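Local coordinates for putative iron binding protein (Bordetella pertussis Tohama I, PDB 1Y9U), which probably binds ferric iron in the periplasm through tyrosine side chains, as a solute-binding protein of an iron uptake system, at residues Lys17-Gln20 and Pro21-Ala25; Val283-Ala287 and Val288-Phe292; Ala242-Ala245 and Ala246-Asn250. All coordinates share one frame; numbering follows the deposited sequence.

Overall arrangement
The three contacts are local ones, each at a place where the chain enters or leaves regular structure in a periplasmic binding protein fold. Interaction 1 is the start of helix 20-30. Interaction 3 is the turn that ends strand 237-245. Interaction 2 caps the short helix 287-291. The centres of interactions 1 and 2 are about 20 Å apart, as are those of 1 and 3; 2 and 3 are about 32 Å apart, and none touch. Interaction 2 lies nearest the iron site: the side chain of Val-289 is about 6 Å from that of Tyr-199, which binds ferric iron, though none is present here. Helix 264-273 borders interactions 1 and 2, and helix 251-261 borders 1 and 3.

Interaction 1: residues Lys17-Gln20 and Pro21-Ala25; sequences KLIQ and PLLDA
Gln-20 and Asp-24 face each other one turn apart at the N-terminus of helix 20-30, with Ile-19 at the N-cap position. Their side chains bridge the turn at an angle, and the amide and carboxylate planes are 49° apart. The CG of Gln-20 is anti to the backbone N (chi1 -161°), and a bend at chi2 then swings the amide toward Asp-24. NE2 of Gln-20 donates to OD2 of Asp-24 at 2.9 Å, and the bond is nearly straight at 166°. The acceptor lies in the plane of the amide, but the donor comes from above the carboxylate plane. The other end of the amide, OE1, has a weak hydrogen bond to Thr-36. The amide is thus held firmly at NE2 and only weakly at OE1. The backbone joins the same two residues, since Asp-24 N donates to Gln-20 O at 2.8 Å.

A second pair, Ile-19 and Leu-23, is apolar and buried. CG1 and CD1 of Ile-19 both meet CD1 of Leu-23, each at 3.9 Å. This pair packs on Leu-10 of strand 7-12, while Leu-23 also touches Leu-257 of helix 251-261. Leu-22 turns to Leu-269 and Tyr-270 of helix 264-273. The carbonyl of Ile-19 accepts from Leu-23 N at 3.0 Å, the first helical bond across this turn. CG of Leu-23 lies 3.2 Å from that oxygen, Ile-19 O, and CG of Leu-22 is nearly as close. One water completes the helix start: it donates to Leu-18 O and accepts from Leu-22 N, each at 3.2 Å.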
loop_
_atom_site.group_PDB
_atom_site.type_symbol
_atom_site.label_atom_id
_atom_site.label_comp_id
_atom_site.label_asym_id
_atom_site.label_seq_id
_atom_site.Cartn_x
_atom_site.Cartn_y
_atom_site.Cartn_z
ATOM N N LYS A 17 -10.708 7.408 -11.663
ATOM C CA LYS A 17 -11.962 6.706 -11.396
ATOM C C LYS A 17 -12.052 6.090 -9.991
ATOM O O LYS A 17 -13.146 5.890 -9.486
ATOM C CB LYS A 17 -12.266 5.670 -12.481
ATOM C CG LYS A 17 -12.720 6.276 -13.826
ATOM C CD LYS A 17 -13.714 7.464 -13.710
ATOM C CE LYS A 17 -12.993 8.811 -13.853
ATOM N NZ LYS A 17 -13.890 9.985 -13.718
ATOM N N LEU A 18 -10.914 5.841 -9.348
ATOM C CA LEU A 18 -10.880 5.450 -7.932
ATOM C C LEU A 18 -11.385 6.557 -7.000
ATOM O O LEU A 18 -11.795 6.291 -5.864
ATOM C CB LEU A 18 -9.444 5.097 -7.509
ATOM C CG LEU A 18 -8.785 3.880 -8.171
ATOM C CD1 LEU A 18 -7.321 3.828 -7.773
ATOM C CD2 LEU A 18 -9.503 2.576 -7.812
ATOM N N ILE A 19 -11.342 7.796 -7.473
ATOM C CA ILE A 19 -11.605 8.947 -6.614
ATOM C C ILE A 19 -12.652 9.928 -7.140
ATOM O O ILE A 19 -13.022 10.828 -6.419
ATOM C CB ILE A 19 -10.298 9.711 -6.336
ATOM C CG1 ILE A 19 -9.629 10.151 -7.645
ATOM C CG2 ILE A 19 -9.367 8.845 -5.481
ATOM C CD1 ILE A 19 -8.331 10.905 -7.455
ATOM N N GLN A 20 -13.142 9.789 -8.371
ATOM C CA GLN A 20 -13.986 10.863 -8.910
ATOM C C GLN A 20 -15.285 11.054 -8.131
ATOM O O GLN A 20 -15.659 12.182 -7.859
ATOM C CB GLN A 20 -14.250 10.701 -10.419
ATOM C CG GLN A 20 -14.720 12.011 -11.114
ATOM C CD GLN A 20 -13.727 13.159 -10.977
ATOM O OE1 GLN A 20 -12.549 13.002 -11.289
ATOM N NE2 GLN A 20 -14.194 14.307 -10.482
ATOM N N PRO A 21 -15.994 9.987 -7.777
ATOM C CA PRO A 21 -17.208 10.157 -6.979
ATOM C C PRO A 21 -16.980 10.929 -5.673
ATOM O O PRO A 21 -17.749 11.842 -5.380
ATOM C CB PRO A 21 -17.667 8.720 -6.737
ATOM C CG PRO A 21 -17.152 7.981 -7.950
ATOM C CD PRO A 21 -15.790 8.570 -8.163
ATOM N N LEU A 22 -15.933 10.618 -4.922
ATOM C CA LEU A 22 -15.707 11.338 -3.675
ATOM C C LEU A 22 -15.237 12.785 -3.927
ATOM O O LEU A 22 -15.573 13.674 -3.164
ATOM C CB LEU A 22 -14.788 10.549 -2.727
ATOM C CG LEU A 22 -13.325 10.327 -3.099
ATOM C CD1 LEU A 22 -12.446 11.481 -2.707
ATOM C CD2 LEU A 22 -12.815 9.052 -2.420
ATOM N N LEU A 23 -14.525 13.039 -5.026
ATOM C CA LEU A 23 -14.160 14.393 -5.404
ATOM C C LEU A 23 -15.386 15.213 -5.810
ATOM O O LEU A 23 -15.477 16.404 -5.481
ATOM C CB LEU A 23 -13.131 14.383 -6.537
ATOM C CG LEU A 23 -11.779 13.759 -6.200
ATOM C CD1 LEU A 23 -10.903 13.779 -7.436
ATOM C CD2 LEU A 23 -11.117 14.491 -5.061
ATOM N N ASP A 24 -16.317 14.570 -6.506
ATOM C CA ASP A 24 -17.564 15.233 -6.908
ATOM C C ASP A 24 -18.403 15.605 -5.695
ATOM O O ASP A 24 -19.042 16.665 -5.682
ATOM C CB ASP A 24 -18.396 14.355 -7.859
ATOM C CG ASP A 24 -17.793 14.258 -9.254
ATOM O OD1 ASP A 24 -18.266 13.403 -10.021
ATOM O OD2 ASP A 24 -16.858 14.978 -9.653
ATOM N N ALA A 25 -18.432 14.742 -4.680
ATOM C CA ALA A 25 -19.158 15.071 -3.451
ATOM C C ALA A 25 -18.532 16.285 -2.752
ATOM O O ALA A 25 -19.240 17.192 -2.309
ATOM C CB ALA A 25 -19.196 13.893 -2.532
HETATM O O HOH W 1 -14.576 7.702 -5.050
#

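Interaction 2: residues Val283-Ala287 and Val288-Phe292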
loop_
_atom_site.group_PDB
_atom_site.type_symbol
_atom_site.label_atom_id
_atom_site.label_comp_id
_atom_site.label_asym_id
_atom_site.label_seq_id
_atom_site.Cartn_x
_atom_site.Cartn_y
_atom_site.Cartn_z
ATOM N N VAL A 283 -14.194 3.281 10.203
ATOM C CA VAL A 283 -14.757 3.339 8.872
ATOM C C VAL A 283 -15.258 1.967 8.423
ATOM O O VAL A 283 -14.563 0.960 8.586
ATOM C CB VAL A 283 -13.710 3.868 7.884
ATOM C CG1 VAL A 283 -14.181 3.761 6.454
ATOM C CG2 VAL A 283 -13.377 5.307 8.236
ATOM N N LYS A 284 -16.472 1.946 7.895
ATOM C CA LYS A 284 -17.074 0.710 7.397
ATOM C C LYS A 284 -16.200 0.127 6.295
ATOM O O LYS A 284 -15.857 0.811 5.324
ATOM C CB LYS A 284 -18.480 0.964 6.855
ATOM C CG LYS A 284 -19.172 -0.268 6.284
ATOM C CD LYS A 284 -19.744 -1.169 7.341
ATOM C CE LYS A 284 -20.720 -2.197 6.731
ATOM N NZ LYS A 284 -21.679 -2.767 7.732
ATOM N N LEU A 285 -15.867 -1.148 6.461
ATOM C CA LEU A 285 -15.044 -1.857 5.501
ATOM C C LEU A 285 -15.899 -2.593 4.483
ATOM O O LEU A 285 -17.016 -3.030 4.781
ATOM C CB LEU A 285 -14.203 -2.911 6.224
ATOM C CG LEU A 285 -13.299 -2.420 7.365
ATOM C CD1 LEU A 285 -12.651 -3.605 8.073
ATOM C CD2 LEU A 285 -12.234 -1.460 6.884
ATOM N N ASP A 286 -15.340 -2.767 3.292
ATOM C CA ASP A 286 -15.890 -3.754 2.354
ATOM C C ASP A 286 -16.042 -5.099 3.070
ATOM O O ASP A 286 -15.179 -5.498 3.844
ATOM C CB ASP A 286 -14.974 -3.927 1.159
ATOM C CG ASP A 286 -15.434 -5.027 0.274
ATOM O OD1 ASP A 286 -16.450 -4.829 -0.421
ATOM O OD2 ASP A 286 -14.866 -6.135 0.276
ATOM N N ALA A 287 -17.105 -5.835 2.751
ATOM C CA ALA A 287 -17.407 -7.067 3.454
ATOM C C ALA A 287 -16.293 -8.123 3.340
ATOM O O ALA A 287 -16.019 -8.814 4.286
ATOM C CB ALA A 287 -18.725 -7.657 2.960
ATOM N N VAL A 288 -15.723 -8.270 2.150
ATOM C CA VAL A 288 -14.594 -9.181 1.977
ATOM C C VAL A 288 -13.403 -8.734 2.845
ATOM O O VAL A 288 -12.812 -9.530 3.548
ATOM C CB VAL A 288 -14.193 -9.306 0.495
ATOM C CG1 VAL A 288 -12.948 -10.159 0.358
ATOM C CG2 VAL A 288 -15.344 -9.898 -0.321
ATOM N N VAL A 289 -13.080 -7.452 2.802
ATOM C CA VAL A 289 -11.960 -6.952 3.595
ATOM C C VAL A 289 -12.202 -7.214 5.105
ATOM O O VAL A 289 -11.316 -7.657 5.820
ATOM C CB VAL A 289 -11.707 -5.470 3.302
ATOM C CG1 VAL A 289 -10.626 -4.906 4.264
ATOM C CG2 VAL A 289 -11.295 -5.271 1.853
ATOM N N ALA A 290 -13.430 -6.970 5.572
ATOM C CA ALA A 290 -13.787 -7.244 6.971
ATOM C C ALA A 290 -13.596 -8.712 7.341
ATOM O O ALA A 290 -13.200 -9.030 8.439
ATOM C CB ALA A 290 -15.225 -6.809 7.252
ATOM N N SER A 291 -13.858 -9.596 6.383
ATOM C CA SER A 291 -13.744 -11.038 6.599
ATOM C C SER A 291 -12.328 -11.498 6.866
ATOM O O SER A 291 -12.114 -12.599 7.370
ATOM C CB SER A 291 -14.347 -11.830 5.426
ATOM O OG SER A 291 -13.464 -11.928 4.322
ATOM N N PHE A 292 -11.341 -10.657 6.552
ATOM C CA PHE A 292 -9.959 -11.006 6.835
ATOM C C PHE A 292 -9.652 -10.992 8.342
ATOM O O PHE A 292 -8.580 -11.402 8.761
ATOM C CB PHE A 292 -9.003 -10.051 6.109
ATOM C CG PHE A 292 -9.153 -10.012 4.593
ATOM C CD1 PHE A 292 -8.647 -8.927 3.888
ATOM C CD2 PHE A 292 -9.765 -11.043 3.887
ATOM C CE1 PHE A 292 -8.757 -8.865 2.483
ATOM C CE2 PHE A 292 -9.891 -10.980 2.492
ATOM C CZ PHE A 292 -9.382 -9.893 1.798
#
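Asp-286 reaches forward to the backbone of Val-288 and Val-289 as the N-cap of helix 287-291. With chi1 at 174°, its CG is trans to N, which brings the carboxylate alongside Val-288. OD2 of Asp-286 accepts from Val-288 N at 3.0 Å and from Val-289 N at 3.4 Å. Both bonds are weak; the first is also strongly bent, at 124°. The same oxygen accepts a hydrogen bond from Asn-206 ND2, so three N-H groups converge on it. This is the tight part of the contact: OD2 of Asp-286 lies only 3.2 Å from CB of Val-288. The backbone supports the cap, with Ala-290 N donating to Asp-286 O at 2.9 Å.

The looser part is van der Waals contact between Leu-285 and Ala-290, with CB to CB at 4.2 Å and CD1 of Leu-285 at 4.0 Å from CA of Ala-290. Toward solvent, Ala-287, Ala-290 and Ser-291 are exposed. This surface end of the helix is still pinned within itself: Ser-291 OG donates to Val-288 O at 2.6 Å, in the carbonyl plane on a lone pair.

The inner side faces the protein. Val-288 touches Lys-205 and Asn-206 of helix 198-206. That helix also carries Tyr-199 and Tyr-200, which bind ferric iron, though none is bound here. Leu-285 and Val-289 pack on Tyr-277 of strand 277-278, and Val-283 touches helix 264-273.

Interaction 3: residues Ala242-Ala245 and Ala246-Asn250; sequences AAVA and AHAPN
A chi1 of 174° sets CG1 of Val-244 antiperiplanar to the amide nitrogen of that residue, and this torsion directs the methyl toward Ala-248. CG1 of Val-244 meets CB of Ala-248 at 4.0 Å. The backbone brings the other partner round. Ala-245 is still extended, then Ala-246 and His-247 take the chain through a type I beta turn from Ala-245 to Ala-248. The turn bends the chain sharply at the end of strand 237-245, so that it leaves roughly at right angles to the strand.

One hydrogen bond closes the turn. Ala-248 N donates to Ala-245 O at 3.2 Å, and the N-H points fairly straight at the oxygen, at 157°. The donor stands well above the carbonyl plane of Ala-245, not on a lone pair. CB of Ala-248 lies 3.5 Å from Ala-245 O. The carbonyl oxygen is therefore bordered by an N-H and a methyl group of the same residue.

The two sides of the turn differ. Val-244 and Ala-245 are buried. Ala-246 and His-247 form the outer corner, and the imidazole of His-247 is exposed. The CB of Ala-246 lies over one face of that ring, 3.9 Å above its plane and displaced toward the rim. The His-247 side chain also touches Asp-52.

Around the turn, the sheet holds the strand on both sides. Ala-243 and Ala-245 make backbone hydrogen bonds with Leu-59 and Asp-57, and Val-244 and Ala-246 with Gln-77 and Val-75. Asp-57 OD1 also accepts from Asn-250 N, just before helix 251-261. That helix packs back on the strand, with Ala-254 and Leu-258 against Val-244, while Ala-248 touches Gln-77 of strand 76-77.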
loop_
_atom_site.group_PDB
_atom_site.type_symbol
_atom_site.label_atom_id
_atom_site.label_comp_id
_atom_site.label_asym_id
_atom_site.label_seq_id
_atom_site.Cartn_x
_atom_site.Cartn_y
_atom_site.Cartn_z
ATOM N N ALA A 242 -0.793 11.546 0.467
ATOM C CA ALA A 242 -0.840 12.847 -0.147
ATOM C C ALA A 242 -0.100 13.880 0.669
ATOM O O ALA A 242 0.213 13.696 1.825
ATOM C CB ALA A 242 -2.292 13.252 -0.333
ATOM N N ALA A 243 0.134 15.004 0.018
ATOM C CA ALA A 243 0.841 16.145 0.589
ATOM C C ALA A 243 0.351 17.398 -0.112
ATOM O O ALA A 243 -0.128 17.328 -1.247
ATOM C CB ALA A 243 2.323 15.997 0.388
ATOM N N VAL A 244 0.450 18.535 0.572
ATOM C CA VAL A 244 0.178 19.817 -0.077
ATOM C C VAL A 244 1.416 20.241 -0.876
ATOM O O VAL A 244 2.534 20.156 -0.391
ATOM C CB VAL A 244 -0.205 20.877 0.953
ATOM C CG1 VAL A 244 -0.348 22.257 0.295
ATOM C CG2 VAL A 244 -1.509 20.493 1.653
ATOM N N ALA A 245 1.199 20.671 -2.108
ATOM C CA ALA A 245 2.309 21.097 -2.974
ATOM C C ALA A 245 2.985 22.364 -2.462
ATOM O O ALA A 245 2.336 23.249 -1.885
ATOM C CB ALA A 245 1.824 21.305 -4.379
ATOM N N ALA A 246 4.293 22.449 -2.696
ATOM C CA ALA A 246 5.139 23.533 -2.172
ATOM C C ALA A 246 4.637 24.931 -2.552
ATOM O O ALA A 246 4.713 25.866 -1.747
ATOM C CB ALA A 246 6.572 23.345 -2.664
ATOM N N HIS A 247 4.119 25.058 -3.761
ATOM C CA HIS A 247 3.670 26.354 -4.281
ATOM C C HIS A 247 2.157 26.425 -4.520
ATOM O O HIS A 247 1.672 27.191 -5.358
ATOM C CB HIS A 247 4.476 26.674 -5.545
ATOM C CG HIS A 247 5.947 26.754 -5.289
ATOM N ND1 HIS A 247 6.512 27.771 -4.552
ATOM C CD2 HIS A 247 6.966 25.928 -5.629
ATOM C CE1 HIS A 247 7.816 27.579 -4.462
ATOM N NE2 HIS A 247 8.119 26.464 -5.104
ATOM N N ALA A 248 1.399 25.639 -3.752
ATOM C CA ALA A 248 -0.052 25.566 -3.920
ATOM C C ALA A 248 -0.640 26.968 -4.029
ATOM O O ALA A 248 -0.488 27.744 -3.090
ATOM C CB ALA A 248 -0.678 24.837 -2.741
ATOM N N PRO A 249 -1.275 27.282 -5.155
ATOM C CA PRO A 249 -1.936 28.590 -5.310
ATOM C C PRO A 249 -3.249 28.723 -4.540
ATOM O O PRO A 249 -3.681 29.841 -4.277
ATOM C CB PRO A 249 -2.182 28.663 -6.823
ATOM C CG PRO A 249 -2.339 27.222 -7.258
ATOM C CD PRO A 249 -1.341 26.508 -6.410
ATOM N N ASN A 250 -3.890 27.605 -4.208
ATOM C CA ASN A 250 -5.121 27.582 -3.422
ATOM C C ASN A 250 -4.867 26.816 -2.122
ATOM O O ASN A 250 -5.476 25.760 -1.903
ATOM C CB ASN A 250 -6.249 26.937 -4.215
ATOM C CG ASN A 250 -6.421 27.541 -5.599
ATOM O OD1 ASN A 250 -6.918 28.666 -5.734
ATOM N ND2 ASN A 250 -6.031 26.803 -6.631
#